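Local coordinates for protein predicted ATPase involved in replication control, Cdc46/Mcm family (Methanopyrus kandleri AV19, PDB 3F8T) that belongs to the MCM family of replicative helicases and probably binds ATP and single-stranded DNA, at residues Gly294-Ala299 with Gly327-Asp332; Trp289-Gly294 with Ile334-Arg339; Phe230-Lys235 with Gly301-Val306; Val269-Thr274 with Glu310-Pro315; Thr277-Val282 with Glu314-Ala319. The protein carries 2 engineered substitutions. All coordinates share one frame; numbering follows the deposited sequence.

Contact 1 of 5, residues Gly294-Ala299 with Gly327-Asp332; sequences GAAVLA and GTVTVD
Val329 meets two successive residues of a short helix, Ala296 and Val297, and turns CG1 chiefly to Ala296 and CG2 to Val297. Its CG1 rests 3.8 Å from CB of Ala296, a normal contact distance. Its CG2 instead presses on CG2 of Val297 at 3.4 Å, closer than two methyl carbons usually settle, so the tight spot of the contact is a single methyl pair. The fork is set by the first torsion of Val329 (chi1 -48°): CG1 stands opposite the carbonyl carbon, and CG2 is wedged between the backbone N and that carbon. The two valines cross at about a right angle, and Val297 offers only the branch that lies beside its own backbone N. The backbones stay well apart, with CA of Val297 7.2 Å from CA of Val329. Ala338 and Thr280 add to the apolar surroundings of Val329. On the same strand, Thr328 and Thr330 send their hydroxyls to the carboxylate of Glu322. Strand 328-331 is the first arm of a hairpin placed like the pre-sensor-1 hairpin of MCM proteins, and helix 295-298 lies at its base. All three touching residues are buried, which implies that the hairpin is seated here by the fit of small apolar groups, with no hydrogen bond between the two segments.

Contact 2 of 5, residues Trp289-Gly294 with Ile334-Arg339; sequences WALRAG and IALNAR
Leu291 extends its CG opposite the backbone N (chi1 -178°), Leu336 turns its own CG to the far side of its carbonyl carbon (chi1 -55°), and the two side chains thereby reach toward each other tip to tip. Their CD2 atoms end 4.0 Å apart. Ile334 has a similar first torsion (chi1 -64°), but the branch it uses is CG2, which this rotation places opposite its backbone N; CG2 of Ile334 lies 4.2 Å from CD2 of Leu291. One methyl group of Leu291 therefore serves both partners, end to end with Leu336 and sliding past Ile334 in the opposite direction. The strands themselves are far apart: CA of Leu291 and CA of Ile334 are 9.7 Å apart, so side-chain ends alone bridge the gap. These are ordinary van der Waals distances, and no polar group takes part. Arg292, next to Leu291, points away from the contact and forms a salt bridge with Glu127. Strand 289-293 runs antiparallel between strand 281-285, its hairpin partner, and strand 118-130, which falls in the OB-fold range; strand 334-337 pairs with 328-331 in a separate two-stranded sheet. Leu283 touches both Leu291 and Ile334, while Leu336 also leans on Val297 and Ala281, so the contact fills the angle between the two hairpins, beside helix 295-298.

Contact 3 of 5, residues Phe230-Lys235 with Gly301-Val306; sequences FSCVGK and GGILAV
Cys232 carries the packed half of this contact, with its sulfur set against the start of a strand. SG lies 3.8 Å from CD1 of Ile303 and 3.9 Å from the carbonyl carbon of Gly302, while CB faces the carbonyl oxygen of Gly301 at the same 3.8 Å. The chain itself comes close, CA of Cys232 being 5.5 Å from CA of Gly302. An inverse gamma turn centred on Cys232 bends the backbone at this point, its closing bond from Val233 N to Ser231 O being weak. The looser half is held by water. One molecule donates to Cys232 O at 2.9 Å and to Gly301 O at 2.8 Å, so two carbonyls that cannot bond each other are joined through it. Beyond it, Gly234 and Lys235 are exposed, and the carbonyls of Val233 and Gly234 turn to Arg239. The bend, in the loop between helix 219-229 and strand 242-245, packs on the head of strand 303-307, which lies between strands 266-270 and 341-346 of the parallel sheet. Ile303 continues onto Leu259 of helix 248-261, and Phe230 packs into helices 396-409 and 449-465.

Contact 4 of 5, residues Val269-Thr274 with Glu310-Pro315; sequences VDLRRT and EGAPEP
Leu271 supplies the apolar side of this contact: its CD2 sits 3.6 Å from CB of Ala312. With CG swung opposite the backbone N (chi1 -163°), the leucine reaches straight across to the loop. The electrostatic side lies next to it. NH1 of Arg272 and OE2 of Glu310 are 4.1 Å apart, too far for a salt bridge, and the oxygen lies well out of the guanidinium plane, so no N-H points at it. The guanidinium and carboxylate planes are turned 74° from each other. A water fills the interval, accepting from Arg272 NH1 at 2.9 Å and donating to Glu310 OE2 at 2.6 Å. The other nitrogens of Arg272 are already engaged: NE and NH2 grip Asp270 side-on, one to each carboxylate oxygen, with NH2 to OD2 2.9 Å and nearly straight at 168°. The NH2 bond lies in the guanidinium plane, and the pair together holds the group's rotation, leaving NH1 for the water. The carbonyl oxygen of Asp270 takes one backbone and one side-chain bond, from opposite faces of its plane: Arg273 N and Thr274 OG1, the latter at 2.8 Å. Glu310 has a second hold, OE1 to Asn347 N. Segment 269-274 ends the outer strand of a parallel sheet ordered 2-3-4-1-5, and 310-315 leads from the adjacent strand 303-307 into helix 314-326, the arrangement of the P-loop core of AAA+ ATPases.

Contact 5 of 5, residues Thr277-Val282 with Glu314-Ala319; sequences TDLTAV and EPHRWA
Leu279, the last residue of helix 276-279, and Thr280 just after it rest against the first two turns of helix 314-326 within the AAA+ core. Here the chain leaves the helix for strand 281-285, a break consistent with the helix-2 insert of MCM proteins. The apolar interactions come first. Leu279 has CG opposite its backbone N (chi1 177°), which carries CD2 over the groove between His316 and Ala319, one turn apart. That methyl group lies 4.1 Å from CB of Ala319, 4.0 Å from the carbonyl oxygen of His316 and 4.2 Å from CD2 of the His316 ring, which it approaches obliquely. All three are comfortable distances, so the leucine is surrounded rather than squeezed. No hydrogen bond joins the two segments themselves. Thr280 OG1, seated between its backbone N and carbonyl carbon, bonds back to Leu276 O in the helix it follows. His316 NE2, by contrast, reaches Thr274 O, just ahead of helix 276-279, which steadies the ring whose CD2 meets the leucine. Arg317, turned away from the contact, makes a salt bridge with Asp364. CA of Glu314 sits over the centre of one face of the Arg317 guanidinium, 3.7 Å above its plane. The same rotation of Thr280 (chi1 56°) that sends its hydroxyl back to the helix sets CG2 opposite the carbonyl carbon, and there the methyl meets CB of Ala319 at only 3.4 Å, tighter than normal van der Waals contact.

Contacts 1, 2 and 3 are buried, whereas contacts 4 and 5 are only partly so, and the chemistry follows. The first two are purely apolar and seat the same hairpin, 328-337, on helix 295-298 and on strand 289-293, which meet at Gly294. Contact 3, about 17 Å from contact 2 between centres, trades side-chain bulk for glycines, a sulfur and a bridging water at the head of strand 303-307. Contacts 4 and 5 share the start of helix 314-326, and each centres on a leucine; contact 4 adds a water-bridged pair of charges, while in contact 5 polar ends bond outside the segments. Gly294 N and Ala295 N tie contact 1 to Thr280 O and Asp278 O of contact 5.

Contact 1 of 5, residues Gly294-Ala299 with Gly327-Asp332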
# COMPACT_ATOMS: atom_id res chain seq x y z
N GLY A 294 4.08 -12.64 -2.61
CA GLY A 294 3.26 -12.75 -3.82
C GLY A 294 2.39 -11.51 -3.99
O GLY A 294 2.47 -10.57 -3.20
N ALA A 295 1.55 -11.54 -5.01
CA ALA A 295 0.80 -10.35 -5.44
C ALA A 295 -0.04 -9.69 -4.36
O ALA A 295 -0.04 -8.47 -4.28
CB ALA A 295 -0.08 -10.69 -6.66
N ALA A 296 -0.79 -10.47 -3.58
CA ALA A 296 -1.73 -9.89 -2.61
C ALA A 296 -0.98 -9.11 -1.52
O ALA A 296 -1.42 -8.05 -1.07
CB ALA A 296 -2.59 -10.96 -2.00
N VAL A 297 0.17 -9.66 -1.11
CA VAL A 297 1.08 -9.03 -0.16
C VAL A 297 1.71 -7.76 -0.75
O VAL A 297 1.78 -6.72 -0.10
CB VAL A 297 2.16 -10.05 0.33
CG1 VAL A 297 3.16 -9.41 1.28
CG2 VAL A 297 1.45 -11.21 1.04
N LEU A 298 2.16 -7.82 -2.01
CA LEU A 298 2.73 -6.62 -2.64
C LEU A 298 1.68 -5.53 -2.88
O LEU A 298 2.02 -4.35 -3.05
CB LEU A 298 3.47 -6.98 -3.94
CG LEU A 298 4.72 -7.86 -3.77
CD1 LEU A 298 5.26 -8.25 -5.15
CD2 LEU A 298 5.78 -7.12 -2.96
N ALA A 299 0.40 -5.91 -2.89
CA ALA A 299 -0.71 -4.96 -3.10
C ALA A 299 -1.26 -4.43 -1.77
O ALA A 299 -2.23 -3.67 -1.76
CB ALA A 299 -1.85 -5.64 -3.90
N GLY A 327 -7.76 -9.49 5.31
CA GLY A 327 -6.61 -8.64 4.94
C GLY A 327 -5.24 -9.26 5.16
O GLY A 327 -4.24 -8.54 5.36
N THR A 328 -5.19 -10.59 5.11
CA THR A 328 -3.96 -11.34 5.25
C THR A 328 -3.86 -12.44 4.20
O THR A 328 -4.87 -12.83 3.59
CB THR A 328 -3.86 -12.02 6.65
OG1 THR A 328 -4.95 -12.93 6.81
CG2 THR A 328 -3.91 -10.99 7.76
N VAL A 329 -2.64 -12.91 3.99
CA VAL A 329 -2.41 -14.22 3.41
C VAL A 329 -1.58 -14.98 4.42
O VAL A 329 -0.79 -14.38 5.16
CB VAL A 329 -1.64 -14.20 2.06
CG1 VAL A 329 -2.23 -13.18 1.09
CG2 VAL A 329 -0.18 -13.94 2.27
N THR A 330 -1.75 -16.30 4.44
CA THR A 330 -1.01 -17.16 5.35
C THR A 330 -0.31 -18.22 4.52
O THR A 330 -0.92 -18.85 3.63
CB THR A 330 -1.91 -17.78 6.43
OG1 THR A 330 -2.66 -16.75 7.08
CG2 THR A 330 -1.06 -18.52 7.51
N VAL A 331 0.98 -18.38 4.77
CA VAL A 331 1.77 -19.43 4.17
C VAL A 331 2.54 -20.11 5.31
O VAL A 331 3.30 -19.45 6.02
CB VAL A 331 2.70 -18.88 3.06
CG1 VAL A 331 3.62 -17.79 3.58
CG2 VAL A 331 3.50 -19.99 2.40
N ASP A 332 2.29 -21.40 5.51
CA ASP A 332 3.00 -22.18 6.55
C ASP A 332 2.96 -21.52 7.94
O ASP A 332 3.98 -21.42 8.66
CB ASP A 332 4.43 -22.45 6.10
CG ASP A 332 4.49 -23.30 4.83
OD1 ASP A 332 3.59 -24.15 4.64
OD2 ASP A 332 5.42 -23.13 4.02

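Contact 2 of 5, residues Trp289-Gly294 with Ile334-Arg339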
# COMPACT_ATOMS: atom_id res chain seq x y z
N TRP A 289 16.28 -20.08 5.15
CA TRP A 289 14.91 -19.85 4.69
C TRP A 289 14.81 -18.53 3.92
O TRP A 289 15.53 -17.58 4.23
CB TRP A 289 13.93 -19.85 5.88
CG TRP A 289 14.32 -18.89 6.96
CD1 TRP A 289 15.05 -19.16 8.08
CD2 TRP A 289 14.02 -17.48 7.01
NE1 TRP A 289 15.22 -18.02 8.83
CE2 TRP A 289 14.60 -16.97 8.19
CE3 TRP A 289 13.32 -16.60 6.16
CZ2 TRP A 289 14.50 -15.62 8.56
CZ3 TRP A 289 13.22 -15.26 6.53
CH2 TRP A 289 13.81 -14.79 7.71
N ALA A 290 13.94 -18.49 2.92
CA ALA A 290 13.64 -17.24 2.22
C ALA A 290 12.13 -17.11 2.10
O ALA A 290 11.45 -18.09 1.79
CB ALA A 290 14.28 -17.22 0.86
N LEU A 291 11.61 -15.91 2.37
CA LEU A 291 10.18 -15.66 2.26
C LEU A 291 9.95 -14.53 1.25
O LEU A 291 10.42 -13.41 1.45
CB LEU A 291 9.62 -15.27 3.63
CG LEU A 291 8.12 -15.01 3.74
CD1 LEU A 291 7.32 -16.27 3.43
CD2 LEU A 291 7.76 -14.45 5.11
N ARG A 292 9.24 -14.85 0.16
CA ARG A 292 9.02 -13.92 -0.95
C ARG A 292 7.53 -13.58 -1.10
O ARG A 292 6.67 -14.47 -1.15
CB ARG A 292 9.57 -14.51 -2.27
CG ARG A 292 9.11 -13.72 -3.50
CD ARG A 292 9.96 -13.89 -4.73
NE ARG A 292 9.72 -12.75 -5.62
CZ ARG A 292 10.43 -11.62 -5.64
NH1 ARG A 292 11.49 -11.46 -4.83
NH2 ARG A 292 10.11 -10.64 -6.48
N ALA A 293 7.24 -12.28 -1.15
CA ALA A 293 5.88 -11.79 -1.25
C ALA A 293 5.31 -12.12 -2.61
O ALA A 293 5.95 -11.86 -3.63
CB ALA A 293 5.84 -10.31 -1.03
N GLY A 294 4.08 -12.64 -2.61
CA GLY A 294 3.26 -12.75 -3.82
C GLY A 294 2.39 -11.51 -3.99
O GLY A 294 2.47 -10.57 -3.20
N ILE A 334 2.66 -18.52 8.68
CA ILE A 334 3.12 -17.12 8.69
C ILE A 334 2.02 -16.25 8.07
O ILE A 334 1.72 -16.40 6.89
CB ILE A 334 4.42 -16.92 7.89
CG1 ILE A 334 5.58 -17.69 8.53
CG2 ILE A 334 4.77 -15.41 7.84
CD1 ILE A 334 6.63 -18.15 7.52
N ALA A 335 1.45 -15.36 8.88
CA ALA A 335 0.44 -14.42 8.40
C ALA A 335 1.14 -13.15 7.92
O ALA A 335 1.94 -12.57 8.66
CB ALA A 335 -0.55 -14.09 9.53
N LEU A 336 0.87 -12.74 6.67
CA LEU A 336 1.42 -11.48 6.11
C LEU A 336 0.30 -10.49 5.79
O LEU A 336 -0.80 -10.91 5.44
CB LEU A 336 2.22 -11.76 4.83
CG LEU A 336 3.34 -12.80 4.95
CD1 LEU A 336 3.88 -13.17 3.59
CD2 LEU A 336 4.45 -12.25 5.84
N ASN A 337 0.56 -9.19 5.92
CA ASN A 337 -0.46 -8.19 5.62
C ASN A 337 -0.73 -8.21 4.13
O ASN A 337 0.20 -8.19 3.32
CB ASN A 337 -0.04 -6.77 6.01
CG ASN A 337 -0.13 -6.49 7.50
OD1 ASN A 337 0.76 -5.85 8.06
ND2 ASN A 337 -1.21 -6.93 8.14
N ALA A 338 -2.00 -8.25 3.78
CA ALA A 338 -2.45 -8.21 2.40
C ALA A 338 -3.77 -7.45 2.39
O ALA A 338 -4.82 -8.00 2.05
CB ALA A 338 -2.63 -9.62 1.87
N ARG A 339 -3.69 -6.18 2.78
CA ARG A 339 -4.87 -5.35 2.99
C ARG A 339 -5.17 -4.66 1.68
O ARG A 339 -5.02 -3.44 1.56
CB ARG A 339 -4.62 -4.34 4.12
CG ARG A 339 -4.44 -5.04 5.48
CD ARG A 339 -3.72 -4.14 6.53
NE ARG A 339 -2.36 -3.78 6.12
CZ ARG A 339 -1.52 -3.06 6.87
NH1 ARG A 339 -1.88 -2.63 8.09
NH2 ARG A 339 -0.30 -2.77 6.42

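Contact 3 of 5, residues Phe230-Lys235 with Gly301-Val306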
# COMPACT_ATOMS: atom_id res chain seq x y z
N PHE A 230 -11.17 4.88 -3.14
CA PHE A 230 -11.30 5.63 -1.88
C PHE A 230 -11.57 4.74 -0.65
O PHE A 230 -11.78 5.25 0.46
CB PHE A 230 -12.33 6.74 -2.05
CG PHE A 230 -11.77 7.95 -2.77
CD1 PHE A 230 -11.79 8.01 -4.17
CD2 PHE A 230 -11.20 9.00 -2.05
CE1 PHE A 230 -11.25 9.11 -4.83
CE2 PHE A 230 -10.67 10.11 -2.71
CZ PHE A 230 -10.70 10.16 -4.10
N SER A 231 -11.57 3.43 -0.86
CA SER A 231 -11.70 2.49 0.27
C SER A 231 -10.36 1.86 0.64
O SER A 231 -10.30 1.00 1.53
CB SER A 231 -12.71 1.40 -0.07
OG SER A 231 -12.11 0.41 -0.88
N CYS A 232 -9.30 2.25 -0.05
CA CYS A 232 -7.97 1.67 0.17
C CYS A 232 -7.33 2.12 1.49
O CYS A 232 -6.49 3.00 1.51
CB CYS A 232 -7.05 2.02 -1.01
SG CYS A 232 -7.40 1.06 -2.48
N VAL A 233 -7.75 1.52 2.59
CA VAL A 233 -7.20 1.89 3.91
C VAL A 233 -6.86 0.63 4.70
O VAL A 233 -7.34 -0.45 4.37
CB VAL A 233 -8.16 2.82 4.72
CG1 VAL A 233 -8.57 4.08 3.92
CG2 VAL A 233 -9.37 2.09 5.17
N GLY A 234 -6.03 0.78 5.74
CA GLY A 234 -5.58 -0.35 6.56
C GLY A 234 -6.68 -1.04 7.35
O GLY A 234 -6.70 -2.29 7.44
N LYS A 235 -7.59 -0.25 7.90
CA LYS A 235 -8.73 -0.76 8.68
C LYS A 235 -9.52 -1.81 7.89
O LYS A 235 -10.13 -1.52 6.86
CB LYS A 235 -9.63 0.40 9.14
CG LYS A 235 -10.73 0.03 10.14
CD LYS A 235 -11.47 1.29 10.63
CE LYS A 235 -12.86 0.97 11.21
NZ LYS A 235 -13.75 2.18 11.23
N GLY A 301 -2.44 -2.35 1.04
CA GLY A 301 -2.78 -0.94 1.09
C GLY A 301 -3.25 -0.34 -0.23
O GLY A 301 -3.47 0.87 -0.34
N GLY A 302 -3.39 -1.18 -1.25
CA GLY A 302 -3.80 -0.68 -2.56
C GLY A 302 -4.75 -1.63 -3.26
O GLY A 302 -5.54 -2.34 -2.61
N ILE A 303 -4.67 -1.64 -4.59
CA ILE A 303 -5.59 -2.43 -5.40
C ILE A 303 -4.90 -3.70 -5.87
O ILE A 303 -3.82 -3.64 -6.43
CB ILE A 303 -6.08 -1.64 -6.65
CG1 ILE A 303 -6.82 -0.35 -6.24
CG2 ILE A 303 -6.90 -2.55 -7.60
CD1 ILE A 303 -8.27 -0.58 -5.79
N LEU A 304 -5.54 -4.84 -5.64
CA LEU A 304 -5.12 -6.07 -6.30
C LEU A 304 -6.04 -6.32 -7.50
O LEU A 304 -7.21 -6.69 -7.34
CB LEU A 304 -5.11 -7.26 -5.34
CG LEU A 304 -4.78 -8.60 -6.01
CD1 LEU A 304 -3.31 -8.69 -6.37
CD2 LEU A 304 -5.21 -9.75 -5.09
N ALA A 305 -5.50 -6.12 -8.71
CA ALA A 305 -6.29 -6.34 -9.92
C ALA A 305 -6.15 -7.79 -10.35
O ALA A 305 -5.05 -8.23 -10.72
CB ALA A 305 -5.85 -5.38 -11.03
N VAL A 306 -7.24 -8.53 -10.28
CA VAL A 306 -7.22 -9.98 -10.53
C VAL A 306 -8.00 -10.25 -11.80
O VAL A 306 -9.22 -10.35 -11.77
CB VAL A 306 -7.82 -10.79 -9.36
CG1 VAL A 306 -7.73 -12.29 -9.65
CG2 VAL A 306 -7.08 -10.49 -8.05
O HOH W 1 -3.69 2.43 1.92

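Contact 4 of 5, residues Val269-Thr274 with Glu310-Pro315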
# COMPACT_ATOMS: atom_id res chain seq x y z
N VAL A 269 -2.49 -9.00 -11.80
CA VAL A 269 -2.25 -10.38 -12.21
C VAL A 269 -3.34 -10.90 -13.15
O VAL A 269 -4.53 -10.57 -13.01
CB VAL A 269 -2.10 -11.38 -11.01
CG1 VAL A 269 -0.87 -11.04 -10.16
CG2 VAL A 269 -3.38 -11.45 -10.14
N ASP A 270 -2.91 -11.72 -14.09
CA ASP A 270 -3.83 -12.59 -14.82
C ASP A 270 -3.85 -13.86 -13.99
O ASP A 270 -2.84 -14.56 -13.93
CB ASP A 270 -3.26 -12.84 -16.22
CG ASP A 270 -4.10 -13.80 -17.05
OD1 ASP A 270 -4.91 -14.57 -16.52
OD2 ASP A 270 -3.93 -13.76 -18.28
N LEU A 271 -4.98 -14.16 -13.35
CA LEU A 271 -5.05 -15.32 -12.45
C LEU A 271 -4.64 -16.63 -13.13
O LEU A 271 -4.04 -17.53 -12.49
CB LEU A 271 -6.43 -15.45 -11.78
CG LEU A 271 -6.46 -16.37 -10.54
CD1 LEU A 271 -5.61 -15.79 -9.38
CD2 LEU A 271 -7.87 -16.60 -10.08
N ARG A 272 -4.93 -16.74 -14.42
CA ARG A 272 -4.54 -17.93 -15.19
C ARG A 272 -3.02 -18.13 -15.26
O ARG A 272 -2.57 -19.26 -15.42
CB ARG A 272 -5.12 -17.85 -16.60
CG ARG A 272 -6.65 -17.74 -16.62
CD ARG A 272 -7.18 -17.32 -17.99
NE ARG A 272 -6.43 -16.19 -18.55
CZ ARG A 272 -6.67 -15.67 -19.76
NH1 ARG A 272 -7.64 -16.19 -20.52
NH2 ARG A 272 -5.93 -14.67 -20.22
N ARG A 273 -2.25 -17.05 -15.15
CA ARG A 273 -0.79 -17.11 -15.21
C ARG A 273 -0.14 -17.03 -13.82
O ARG A 273 1.08 -16.86 -13.70
CB ARG A 273 -0.24 -15.98 -16.07
CG ARG A 273 -0.76 -15.95 -17.51
CD ARG A 273 -0.25 -14.70 -18.20
NE ARG A 273 -0.60 -14.64 -19.62
CZ ARG A 273 0.11 -15.21 -20.61
NH1 ARG A 273 1.19 -15.93 -20.35
NH2 ARG A 273 -0.29 -15.06 -21.87
N THR A 274 -0.94 -17.17 -12.77
CA THR A 274 -0.47 -16.95 -11.41
C THR A 274 -0.56 -18.23 -10.60
O THR A 274 -1.66 -18.73 -10.35
CB THR A 274 -1.27 -15.81 -10.74
OG1 THR A 274 -1.25 -14.66 -11.60
CG2 THR A 274 -0.67 -15.41 -9.39
N GLU A 310 -12.42 -16.35 -14.24
CA GLU A 310 -13.20 -17.53 -14.64
C GLU A 310 -12.45 -18.82 -14.32
O GLU A 310 -11.27 -18.93 -14.63
CB GLU A 310 -13.59 -17.48 -16.13
CG GLU A 310 -12.41 -17.43 -17.10
CD GLU A 310 -12.01 -16.02 -17.51
OE1 GLU A 310 -12.47 -15.03 -16.89
OE2 GLU A 310 -11.23 -15.89 -18.48
N GLY A 311 -13.16 -19.75 -13.68
CA GLY A 311 -12.60 -21.07 -13.34
C GLY A 311 -11.47 -21.00 -12.33
O GLY A 311 -10.61 -21.88 -12.28
N ALA A 312 -11.45 -19.94 -11.52
CA ALA A 312 -10.44 -19.77 -10.48
C ALA A 312 -10.34 -21.05 -9.64
O ALA A 312 -11.34 -21.46 -9.04
CB ALA A 312 -10.81 -18.59 -9.59
N PRO A 313 -9.15 -21.67 -9.58
CA PRO A 313 -9.04 -22.90 -8.78
C PRO A 313 -9.30 -22.65 -7.30
O PRO A 313 -9.06 -21.56 -6.79
CB PRO A 313 -7.58 -23.35 -9.00
CG PRO A 313 -7.18 -22.67 -10.26
CD PRO A 313 -7.87 -21.34 -10.21
N GLU A 314 -9.79 -23.68 -6.62
CA GLU A 314 -10.16 -23.57 -5.22
C GLU A 314 -9.09 -22.96 -4.29
O GLU A 314 -9.42 -22.07 -3.49
CB GLU A 314 -10.63 -24.94 -4.71
CG GLU A 314 -11.59 -24.86 -3.59
CD GLU A 314 -12.28 -26.20 -3.32
OE1 GLU A 314 -11.67 -27.27 -3.58
OE2 GLU A 314 -13.44 -26.17 -2.85
N PRO A 315 -7.82 -23.44 -4.36
CA PRO A 315 -6.78 -22.84 -3.52
C PRO A 315 -6.61 -21.33 -3.72
O PRO A 315 -6.43 -20.61 -2.74
CB PRO A 315 -5.52 -23.60 -3.95
CG PRO A 315 -6.07 -24.97 -4.35
CD PRO A 315 -7.28 -24.58 -5.14
O HOH W 2 -9.97 -17.77 -19.82

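Contact 5 of 5, residues Thr277-Val282 with Glu314-Ala319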
# COMPACT_ATOMS: atom_id res chain seq x y z
N THR A 277 1.49 -19.59 -5.03
CA THR A 277 2.52 -18.89 -4.30
C THR A 277 2.95 -17.57 -4.97
O THR A 277 3.57 -16.73 -4.32
CB THR A 277 3.71 -19.81 -3.93
OG1 THR A 277 4.25 -20.40 -5.11
CG2 THR A 277 3.24 -20.92 -3.01
N ASP A 278 2.61 -17.38 -6.25
CA ASP A 278 2.76 -16.07 -6.92
C ASP A 278 1.69 -15.10 -6.39
O ASP A 278 1.83 -13.87 -6.52
CB ASP A 278 2.57 -16.14 -8.45
CG ASP A 278 3.60 -17.00 -9.20
OD1 ASP A 278 4.80 -17.04 -8.85
OD2 ASP A 278 3.18 -17.61 -10.23
N LEU A 279 0.59 -15.65 -5.86
CA LEU A 279 -0.53 -14.83 -5.37
C LEU A 279 -0.42 -14.52 -3.88
O LEU A 279 -0.78 -13.43 -3.44
CB LEU A 279 -1.87 -15.54 -5.66
CG LEU A 279 -3.17 -14.90 -5.16
CD1 LEU A 279 -3.40 -13.51 -5.81
CD2 LEU A 279 -4.35 -15.84 -5.43
N THR A 280 0.08 -15.47 -3.10
CA THR A 280 0.17 -15.30 -1.66
C THR A 280 1.62 -14.97 -1.26
O THR A 280 1.98 -13.79 -1.13
CB THR A 280 -0.37 -16.56 -0.92
OG1 THR A 280 0.34 -17.72 -1.37
CG2 THR A 280 -1.84 -16.76 -1.23
N ALA A 281 2.43 -16.01 -1.09
CA ALA A 281 3.83 -15.87 -0.72
C ALA A 281 4.45 -17.25 -0.85
O ALA A 281 3.73 -18.25 -0.88
CB ALA A 281 3.95 -15.36 0.73
N VAL A 282 5.77 -17.31 -0.97
CA VAL A 282 6.47 -18.60 -0.97
C VAL A 282 7.52 -18.64 0.16
O VAL A 282 8.24 -17.66 0.37
CB VAL A 282 7.10 -18.94 -2.36
CG1 VAL A 282 8.24 -18.02 -2.70
CG2 VAL A 282 7.57 -20.39 -2.42
N GLU A 314 -9.79 -23.68 -6.62
CA GLU A 314 -10.16 -23.57 -5.22
C GLU A 314 -9.09 -22.96 -4.29
O GLU A 314 -9.42 -22.07 -3.49
CB GLU A 314 -10.63 -24.94 -4.71
CG GLU A 314 -11.59 -24.86 -3.59
CD GLU A 314 -12.28 -26.20 -3.32
OE1 GLU A 314 -11.67 -27.27 -3.58
OE2 GLU A 314 -13.44 -26.17 -2.85
N PRO A 315 -7.82 -23.44 -4.36
CA PRO A 315 -6.78 -22.84 -3.52
C PRO A 315 -6.61 -21.33 -3.72
O PRO A 315 -6.43 -20.61 -2.74
CB PRO A 315 -5.52 -23.60 -3.95
CG PRO A 315 -6.07 -24.97 -4.35
CD PRO A 315 -7.28 -24.58 -5.14
N HIS A 316 -6.67 -20.88 -4.97
CA HIS A 316 -6.69 -19.45 -5.32
C HIS A 316 -7.89 -18.71 -4.74
O HIS A 316 -7.74 -17.61 -4.22
CB HIS A 316 -6.67 -19.27 -6.83
CG HIS A 316 -5.40 -19.73 -7.48
ND1 HIS A 316 -5.02 -21.05 -7.51
CD2 HIS A 316 -4.42 -19.04 -8.12
CE1 HIS A 316 -3.87 -21.17 -8.15
NE2 HIS A 316 -3.48 -19.96 -8.53
N ARG A 317 -9.08 -19.31 -4.82
CA ARG A 317 -10.27 -18.71 -4.19
C ARG A 317 -10.15 -18.57 -2.67
O ARG A 317 -10.51 -17.52 -2.11
CB ARG A 317 -11.55 -19.47 -4.59
CG ARG A 317 -11.71 -19.51 -6.09
CD ARG A 317 -13.09 -20.02 -6.51
NE ARG A 317 -13.55 -21.18 -5.75
CZ ARG A 317 -13.57 -22.43 -6.21
NH1 ARG A 317 -13.12 -22.71 -7.43
NH2 ARG A 317 -14.04 -23.40 -5.45
N TRP A 318 -9.68 -19.62 -2.01
CA TRP A 318 -9.41 -19.54 -0.57
C TRP A 318 -8.45 -18.40 -0.21
O TRP A 318 -8.69 -17.66 0.74
CB TRP A 318 -8.83 -20.84 -0.03
CG TRP A 318 -9.76 -22.00 -0.12
CD1 TRP A 318 -11.12 -21.97 -0.19
CD2 TRP A 318 -9.38 -23.39 -0.10
NE1 TRP A 318 -11.62 -23.26 -0.23
CE2 TRP A 318 -10.57 -24.15 -0.18
CE3 TRP A 318 -8.15 -24.06 -0.03
CZ2 TRP A 318 -10.57 -25.55 -0.18
CZ3 TRP A 318 -8.14 -25.44 -0.05
CH2 TRP A 318 -9.35 -26.17 -0.12
N ALA A 319 -7.36 -18.26 -0.97
CA ALA A 319 -6.39 -17.19 -0.74
C ALA A 319 -7.06 -15.85 -0.90
O ALA A 319 -6.90 -14.95 -0.04
CB ALA A 319 -5.19 -17.31 -1.71